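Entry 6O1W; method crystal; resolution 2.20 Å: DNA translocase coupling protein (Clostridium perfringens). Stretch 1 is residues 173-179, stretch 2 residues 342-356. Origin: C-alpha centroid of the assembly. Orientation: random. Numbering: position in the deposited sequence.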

ATOM      1  N   LEU A 173     -15.109 -19.451   4.896  1.00 40.30           N
ATOM      2  CA  LEU A 173     -15.008 -20.562   5.858  1.00 41.08           C
ATOM      3  C   LEU A 173     -13.590 -21.111   6.029  1.00 44.35           C
ATOM      4  O   LEU A 173     -13.269 -21.615   7.091  1.00 45.46           O
ATOM      5  N   GLU A 174     -12.747 -20.982   5.010  1.00 40.68           N
ATOM      6  CA  GLU A 174     -11.368 -21.437   5.069  1.00 40.94           C
ATOM      7  C   GLU A 174     -10.538 -20.552   5.999  1.00 43.15           C
ATOM      8  O   GLU A 174      -9.678 -21.085   6.702  1.00 42.00           O
ATOM      9  N   TYR A 175     -10.865 -19.222   6.080  1.00 37.84           N
ATOM     10  CA  TYR A 175     -10.232 -18.256   7.002  1.00 35.27           C
ATOM     11  C   TYR A 175     -10.608 -18.553   8.420  1.00 39.07           C
ATOM     12  O   TYR A 175      -9.774 -18.409   9.305  1.00 38.70           O
ATOM     13  N   GLU A 176     -11.836 -19.036   8.631  1.00 36.72           N
ATOM     14  CA  GLU A 176     -12.354 -19.428   9.941  1.00 38.05           C
ATOM     15  C   GLU A 176     -11.606 -20.625  10.534  1.00 40.53           C
ATOM     16  O   GLU A 176     -11.659 -20.823  11.739  1.00 39.74           O
ATOM     17  N   LYS A 177     -10.910 -21.416   9.706  1.00 37.84           N
ATOM     18  CA  LYS A 177     -10.136 -22.559  10.219  1.00 38.37           C
ATOM     19  C   LYS A 177      -8.871 -22.068  10.938  1.00 43.45           C
ATOM     20  O   LYS A 177      -8.364 -22.786  11.795  1.00 44.99           O
ATOM     21  N   VAL A 178      -8.348 -20.860  10.566  1.00 37.67           N
ATOM     22  CA  VAL A 178      -7.080 -20.344  11.094  1.00 36.63           C
ATOM     23  C   VAL A 178      -7.216 -19.149  12.065  1.00 39.87           C
ATOM     24  O   VAL A 178      -6.217 -18.715  12.646  1.00 40.17           O
ATOM     25  N   GLY A 179      -8.431 -18.662  12.263  1.00 34.22           N
ATOM     26  CA  GLY A 179      -8.678 -17.539  13.152  1.00 33.61           C
ATOM     27  C   GLY A 179     -10.147 -17.202  13.289  1.00 38.43           C
ATOM     28  O   GLY A 179     -11.026 -17.944  12.840  1.00 40.07           O
ATOM     29  N   TYR A 342       0.505 -10.890  -6.309  1.00 39.39           N
ATOM     30  CA  TYR A 342      -0.887 -11.253  -6.505  1.00 39.90           C
ATOM     31  C   TYR A 342      -1.028 -12.565  -5.764  1.00 39.60           C
ATOM     32  O   TYR A 342      -0.345 -13.548  -6.079  1.00 38.35           O
ATOM     33  N   PHE A 343      -1.775 -12.508  -4.664  1.00 33.35           N
ATOM     34  CA  PHE A 343      -2.033 -13.630  -3.764  1.00 32.35           C
ATOM     35  C   PHE A 343      -3.462 -14.010  -4.041  1.00 37.10           C
ATOM     36  O   PHE A 343      -4.364 -13.197  -3.872  1.00 35.92           O
ATOM     37  N   ASP A 344      -3.662 -15.222  -4.510  1.00 35.76           N
ATOM     38  CA  ASP A 344      -4.969 -15.737  -4.912  1.00 36.81           C
ATOM     39  C   ASP A 344      -5.360 -16.778  -3.894  1.00 42.83           C
ATOM     40  O   ASP A 344      -4.669 -17.802  -3.792  1.00 43.23           O
ATOM     41  N   ASP A 345      -6.449 -16.534  -3.125  1.00 39.96           N
ATOM     42  CA  ASP A 345      -6.946 -17.477  -2.106  1.00 40.31           C
ATOM     43  C   ASP A 345      -7.115 -18.908  -2.641  1.00 45.35           C
ATOM     44  O   ASP A 345      -6.727 -19.865  -1.960  1.00 45.81           O
ATOM     45  N   ASP A 346      -7.653 -19.050  -3.868  1.00 42.22           N
ATOM     46  CA  ASP A 346      -7.903 -20.358  -4.483  1.00 43.71           C
ATOM     47  C   ASP A 346      -6.642 -21.196  -4.688  1.00 46.19           C
ATOM     48  O   ASP A 346      -6.735 -22.418  -4.668  1.00 45.76           O
ATOM     49  N   LYS A 347      -5.470 -20.572  -4.816  1.00 41.92           N
ATOM     50  CA  LYS A 347      -4.265 -21.380  -4.978  1.00 41.61           C
ATOM     51  C   LYS A 347      -3.159 -21.116  -3.952  1.00 45.10           C
ATOM     52  O   LYS A 347      -2.241 -21.932  -3.845  1.00 46.19           O
ATOM     53  N   HIS A 348      -3.257 -20.039  -3.157  1.00 38.75           N
ATOM     54  CA  HIS A 348      -2.184 -19.714  -2.233  1.00 36.37           C
ATOM     55  C   HIS A 348      -2.524 -19.884  -0.766  1.00 39.21           C
ATOM     56  O   HIS A 348      -1.612 -20.064   0.032  1.00 39.24           O
ATOM     57  N   PHE A 349      -3.812 -19.845  -0.399  1.00 36.35           N
ATOM     58  CA  PHE A 349      -4.241 -19.950   0.991  1.00 36.40           C
ATOM     59  C   PHE A 349      -4.560 -21.401   1.306  1.00 42.50           C
ATOM     60  O   PHE A 349      -5.584 -21.909   0.864  1.00 43.56           O
ATOM     61  N   ILE A 350      -3.640 -22.084   1.996  1.00 39.22           N
ATOM     62  CA  ILE A 350      -3.736 -23.516   2.316  1.00 39.24           C
ATOM     63  C   ILE A 350      -3.859 -23.689   3.830  1.00 40.82           C
ATOM     64  O   ILE A 350      -2.848 -23.693   4.533  1.00 38.61           O
ATOM     65  N   PRO A 351      -5.110 -23.743   4.349  1.00 39.35           N
ATOM     66  CA  PRO A 351      -5.307 -23.774   5.812  1.00 40.62           C
ATOM     67  C   PRO A 351      -4.607 -24.903   6.567  1.00 48.80           C
ATOM     68  O   PRO A 351      -4.180 -24.698   7.706  1.00 48.48           O
ATOM     69  N   ASN A 352      -4.506 -26.093   5.945  1.00 48.18           N
ATOM     70  CA  ASN A 352      -3.893 -27.277   6.555  1.00 48.91           C
ATOM     71  C   ASN A 352      -2.403 -27.086   6.844  1.00 50.84           C
ATOM     72  O   ASN A 352      -1.936 -27.622   7.842  1.00 53.00           O
ATOM     73  N   LYS A 353      -1.682 -26.269   6.053  1.00 44.09           N
ATOM     74  CA  LYS A 353      -0.277 -25.952   6.347  1.00 43.13           C
ATOM     75  C   LYS A 353      -0.145 -25.191   7.691  1.00 46.87           C
ATOM     76  O   LYS A 353       0.779 -25.466   8.454  1.00 47.17           O
ATOM     77  N   ILE A 354      -1.101 -24.290   8.000  1.00 41.30           N
ATOM     78  CA  ILE A 354      -1.135 -23.509   9.243  1.00 39.72           C
ATOM     79  C   ILE A 354      -1.510 -24.355  10.450  1.00 47.50           C
ATOM     80  O   ILE A 354      -0.934 -24.176  11.532  1.00 45.23           O
ATOM     81  N   LEU A 355      -2.529 -25.222  10.294  1.00 49.11           N
ATOM     82  CA  LEU A 355      -3.006 -26.089  11.376  1.00 50.55           C
ATOM     83  C   LEU A 355      -1.925 -27.087  11.787  1.00 59.11           C
ATOM     84  O   LEU A 355      -1.790 -27.357  12.980  1.00 60.29           O
ATOM     85  N   LYS A 356      -1.094 -27.548  10.813  1.00 57.78           N
ATOM     86  CA  LYS A 356       0.052 -28.440  11.040  1.00 58.70           C
ATOM     87  C   LYS A 356       1.107 -27.791  11.960  1.00 65.73           C
ATOM     88  O   LYS A 356       1.784 -28.516  12.685  1.00 65.27           O
TER

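The contact between these two stretches, whose touching residues are at least 168 apart in sequence, is a small, mainly apolar one, built around a tyrosine–phenylalanine stack and pinned by a single hydrogen bond, with 451 Å² buried in all.

At its centre lies F349, the first residue to leave helical geometry after the short helix 345-348. Its CA-to-CB bond points toward stretch 1, and with chi1 t (-177°) the ring lies against Y175, whose chi1 is m (-81°). The two rings stack face to face, centroids 4.0 Å apart and planes inclined by only 17°, so that Y175 CE1 comes within 3.5 Å of F349 CE1. Flat rings suit this place because each offers a broad surface to the other. The CA-to-CB bond of Y175 points away from stretch 2, yet the long side chain brings its end back to the contact. There the hydroxyl pays for its burial: Y175 OH donates a hydrogen bond to D345 OD1 at 2.7 Å, the acceptor lying near the plane of the tyrosine ring. D345 adopts chi1 m, and its carboxylate is a natural acceptor for a phenol proton. The same hydroxyl also lies at the edge of the buried F343 ring, with Y175 OH 4.1 Å from F343 CE1.

The edge of the F349 ring is occupied as well. V178 CG2 packs 3.7 Å from F349 CZ, and the backbone atom E174 O approaches F349 CE2 at 3.5 Å. V178, chi1 m, points toward stretch 2; V178 CG2 makes the closer approach to the phenylalanine, while V178 CG1 lies 3.9 Å from I354 CB and 4.2 Å from P351 CB. A compact branched side chain can thus fill the space between ring and helix. P351 adds a rigid apolar surface, with its ring puckered C-gamma exo.

Around this centre, longer side chains add further contacts. E174 (chi1 m, chi2 m) sets its CB 3.9 Å from F349 CE2, and its carboxylate atom OE1 lies 3.5 Å from P351 CG, a contact without a hydrogen bond. K177 starts toward stretch 2, its CB 4.2 Å from P351 CB, but its end leads away; K177 NZ instead makes a long salt bridge to E174 OE2 (3.9 Å) and a weak hydrogen bond to L173 O (3.4 Å). L355 (m, t) sets out sideways, but its end turns in, bringing L355 CD2 to 3.4 Å from K177 O.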

ATOM      1  CB  LEU A 173     -16.000 -21.686   5.502  1.00 41.83           C
ATOM      2  CG  LEU A 173     -17.494 -21.343   5.562  1.00 47.80           C
ATOM      3  CD1 LEU A 173     -18.331 -22.445   4.944  1.00 48.23           C
ATOM      4  CD2 LEU A 173     -17.957 -21.053   6.979  1.00 52.81           C
ATOM      5  CB  GLU A 174     -10.764 -21.579   3.666  1.00 42.50           C
ATOM      6  CG  GLU A 174     -11.431 -22.672   2.820  1.00 54.28           C
ATOM      7  CD  GLU A 174     -11.427 -24.090   3.372  1.00 82.52           C
ATOM      8  OE1 GLU A 174     -10.339 -24.707   3.418  1.00 97.08           O
ATOM      9  OE2 GLU A 174     -12.514 -24.590   3.746  1.00 74.10           O
ATOM     10  CB  TYR A 175     -10.553 -16.801   6.638  1.00 34.67           C
ATOM     11  CG  TYR A 175      -9.654 -16.347   5.523  1.00 36.19           C
ATOM     12  CD1 TYR A 175      -8.343 -15.944   5.782  1.00 38.20           C
ATOM     13  CD2 TYR A 175     -10.044 -16.475   4.193  1.00 36.87           C
ATOM     14  CE1 TYR A 175      -7.460 -15.649   4.747  1.00 38.90           C
ATOM     15  CE2 TYR A 175      -9.176 -16.156   3.149  1.00 37.63           C
ATOM     16  CZ  TYR A 175      -7.886 -15.742   3.433  1.00 42.99           C
ATOM     17  OH  TYR A 175      -7.030 -15.409   2.420  1.00 41.75           O
ATOM     18  CB  GLU A 176     -13.855 -19.746   9.857  1.00 40.08           C
ATOM     19  CG  GLU A 176     -14.724 -18.613  10.367  1.00 56.65           C
ATOM     20  CD  GLU A 176     -16.176 -18.971  10.604  1.00 88.32           C
ATOM     21  OE1 GLU A 176     -16.616 -20.052  10.147  1.00 88.78           O
ATOM     22  OE2 GLU A 176     -16.881 -18.156  11.246  1.00 85.17           O
ATOM     23  CB  LYS A 177      -9.701 -23.505   9.079  1.00 40.30           C
ATOM     24  CG  LYS A 177     -10.806 -23.966   8.143  1.00 54.58           C
ATOM     25  CD  LYS A 177     -11.373 -25.322   8.506  1.00 68.27           C
ATOM     26  CE  LYS A 177     -12.363 -25.814   7.478  1.00 82.24           C
ATOM     27  NZ  LYS A 177     -13.613 -24.998   7.450  1.00 96.88           N
ATOM     28  CB  VAL A 178      -6.090 -20.025   9.942  1.00 40.93           C
ATOM     29  CG1 VAL A 178      -5.852 -21.248   9.053  1.00 39.69           C
ATOM     30  CG2 VAL A 178      -6.541 -18.820   9.112  1.00 40.98           C
ATOM     31  CB  TYR A 342      -1.319 -11.343  -7.983  1.00 43.13           C
ATOM     32  CG  TYR A 342      -2.782 -11.730  -8.112  1.00 46.95           C
ATOM     33  CD1 TYR A 342      -3.793 -10.878  -7.669  1.00 49.05           C
ATOM     34  CD2 TYR A 342      -3.153 -12.972  -8.616  1.00 48.59           C
ATOM     35  CE1 TYR A 342      -5.135 -11.260  -7.714  1.00 51.22           C
ATOM     36  CE2 TYR A 342      -4.493 -13.348  -8.705  1.00 50.34           C
ATOM     37  CZ  TYR A 342      -5.480 -12.496  -8.238  1.00 62.42           C
ATOM     38  OH  TYR A 342      -6.798 -12.882  -8.312  1.00 70.02           O
ATOM     39  CB  PHE A 343      -1.836 -13.189  -2.298  1.00 33.16           C
ATOM     40  CG  PHE A 343      -2.076 -14.272  -1.267  1.00 32.91           C
ATOM     41  CD1 PHE A 343      -3.345 -14.479  -0.734  1.00 33.80           C
ATOM     42  CD2 PHE A 343      -1.033 -15.072  -0.822  1.00 32.19           C
ATOM     43  CE1 PHE A 343      -3.564 -15.473   0.216  1.00 33.85           C
ATOM     44  CE2 PHE A 343      -1.256 -16.057   0.136  1.00 33.73           C
ATOM     45  CZ  PHE A 343      -2.522 -16.276   0.624  1.00 31.64           C
ATOM     46  CB  ASP A 344      -4.823 -16.375  -6.332  1.00 39.63           C
ATOM     47  CG  ASP A 344      -6.111 -16.828  -7.009  1.00 52.28           C
ATOM     48  OD1 ASP A 344      -6.879 -17.581  -6.388  1.00 51.86           O
ATOM     49  OD2 ASP A 344      -6.338 -16.433  -8.166  1.00 63.94           O
ATOM     50  CB  ASP A 345      -8.286 -16.999  -1.525  1.00 43.13           C
ATOM     51  CG  ASP A 345      -8.197 -15.734  -0.705  1.00 60.61           C
ATOM     52  OD1 ASP A 345      -7.083 -15.393  -0.259  1.00 63.34           O
ATOM     53  OD2 ASP A 345      -9.246 -15.086  -0.500  1.00 69.14           O
ATOM     54  CB  ASP A 346      -8.704 -20.250  -5.795  1.00 47.07           C
ATOM     55  CG  ASP A 346     -10.196 -20.064  -5.623  1.00 66.61           C
ATOM     56  OD1 ASP A 346     -10.753 -20.592  -4.631  1.00 70.48           O
ATOM     57  OD2 ASP A 346     -10.815 -19.409  -6.490  1.00 73.97           O
ATOM     58  CB  LYS A 347      -3.712 -21.296  -6.414  1.00 44.27           C
ATOM     59  CG  LYS A 347      -3.451 -19.950  -6.998  1.00 50.00           C
ATOM     60  CD  LYS A 347      -3.547 -20.062  -8.501  1.00 50.72           C
ATOM     61  CE  LYS A 347      -3.067 -18.816  -9.189  1.00 56.68           C
ATOM     62  NZ  LYS A 347      -3.409 -18.809 -10.644  1.00 58.85           N
ATOM     63  CB  HIS A 348      -1.668 -18.289  -2.520  1.00 36.37           C
ATOM     64  CG  HIS A 348      -1.108 -18.123  -3.900  1.00 38.56           C
ATOM     65  ND1 HIS A 348      -1.517 -17.091  -4.722  1.00 39.54           N
ATOM     66  CD2 HIS A 348      -0.230 -18.903  -4.579  1.00 39.86           C
ATOM     67  CE1 HIS A 348      -0.857 -17.249  -5.859  1.00 38.86           C
ATOM     68  NE2 HIS A 348      -0.078 -18.338  -5.823  1.00 39.73           N
ATOM     69  CB  PHE A 349      -5.431 -18.995   1.274  1.00 37.49           C
ATOM     70  CG  PHE A 349      -5.862 -19.025   2.720  1.00 38.23           C
ATOM     71  CD1 PHE A 349      -5.110 -18.390   3.699  1.00 39.42           C
ATOM     72  CD2 PHE A 349      -6.999 -19.726   3.110  1.00 41.32           C
ATOM     73  CE1 PHE A 349      -5.477 -18.462   5.041  1.00 40.92           C
ATOM     74  CE2 PHE A 349      -7.364 -19.808   4.462  1.00 43.58           C
ATOM     75  CZ  PHE A 349      -6.592 -19.190   5.415  1.00 41.18           C
ATOM     76  CB  ILE A 350      -2.563 -24.323   1.658  1.00 43.13           C
ATOM     77  CG1 ILE A 350      -2.438 -23.984   0.153  1.00 44.18           C
ATOM     78  CG2 ILE A 350      -2.739 -25.843   1.866  1.00 42.43           C
ATOM     79  CD1 ILE A 350      -1.056 -24.181  -0.461  1.00 56.02           C
ATOM     80  CB  PRO A 351      -6.831 -23.860   5.966  1.00 42.22           C
ATOM     81  CG  PRO A 351      -7.381 -23.366   4.707  1.00 45.68           C
ATOM     82  CD  PRO A 351      -6.403 -23.681   3.634  1.00 40.54           C
ATOM     83  CB  ASN A 352      -4.170 -28.564   5.758  1.00 56.01           C
ATOM     84  CG  ASN A 352      -4.171 -28.434   4.245  1.00 97.44           C
ATOM     85  OD1 ASN A 352      -3.252 -28.909   3.565  1.00 92.53           O
ATOM     86  ND2 ASN A 352      -5.220 -27.817   3.678  1.00 92.33           N
ATOM     87  CB  LYS A 353       0.379 -25.154   5.218  1.00 43.59           C
ATOM     88  CG  LYS A 353       0.692 -25.964   3.972  1.00 56.62           C
ATOM     89  CD  LYS A 353       1.164 -25.043   2.841  1.00 67.53           C
ATOM     90  CE  LYS A 353       2.126 -25.713   1.896  1.00 78.25           C
ATOM     91  NZ  LYS A 353       2.532 -24.801   0.800  1.00 89.12           N
ATOM     92  CB  ILE A 354      -2.055 -22.245   9.118  1.00 40.65           C
ATOM     93  CG1 ILE A 354      -1.678 -21.369   7.913  1.00 39.49           C
ATOM     94  CG2 ILE A 354      -2.113 -21.432  10.422  1.00 39.81           C
ATOM     95  CD1 ILE A 354      -0.204 -20.967   7.800  1.00 44.83           C
ATOM     96  CB  LEU A 355      -4.327 -26.785  10.998  1.00 50.59           C
ATOM     97  CG  LEU A 355      -5.554 -25.857  10.810  1.00 54.26           C
ATOM     98  CD1 LEU A 355      -6.723 -26.604  10.188  1.00 53.76           C
ATOM     99  CD2 LEU A 355      -5.978 -25.216  12.120  1.00 54.18           C
ATOM    100  CB  LYS A 356       0.673 -28.921   9.718  1.00 61.59           C
ATOM    101  CG  LYS A 356      -0.140 -30.004   8.984  1.00 84.26           C
ATOM    102  CD  LYS A 356      -0.004 -31.411   9.587  1.00 98.90           C
ATOM    103  CE  LYS A 356      -0.817 -32.444   8.839  1.00110.83           C
ATOM    104  NZ  LYS A 356      -0.870 -33.745   9.563  1.00119.00           N
TER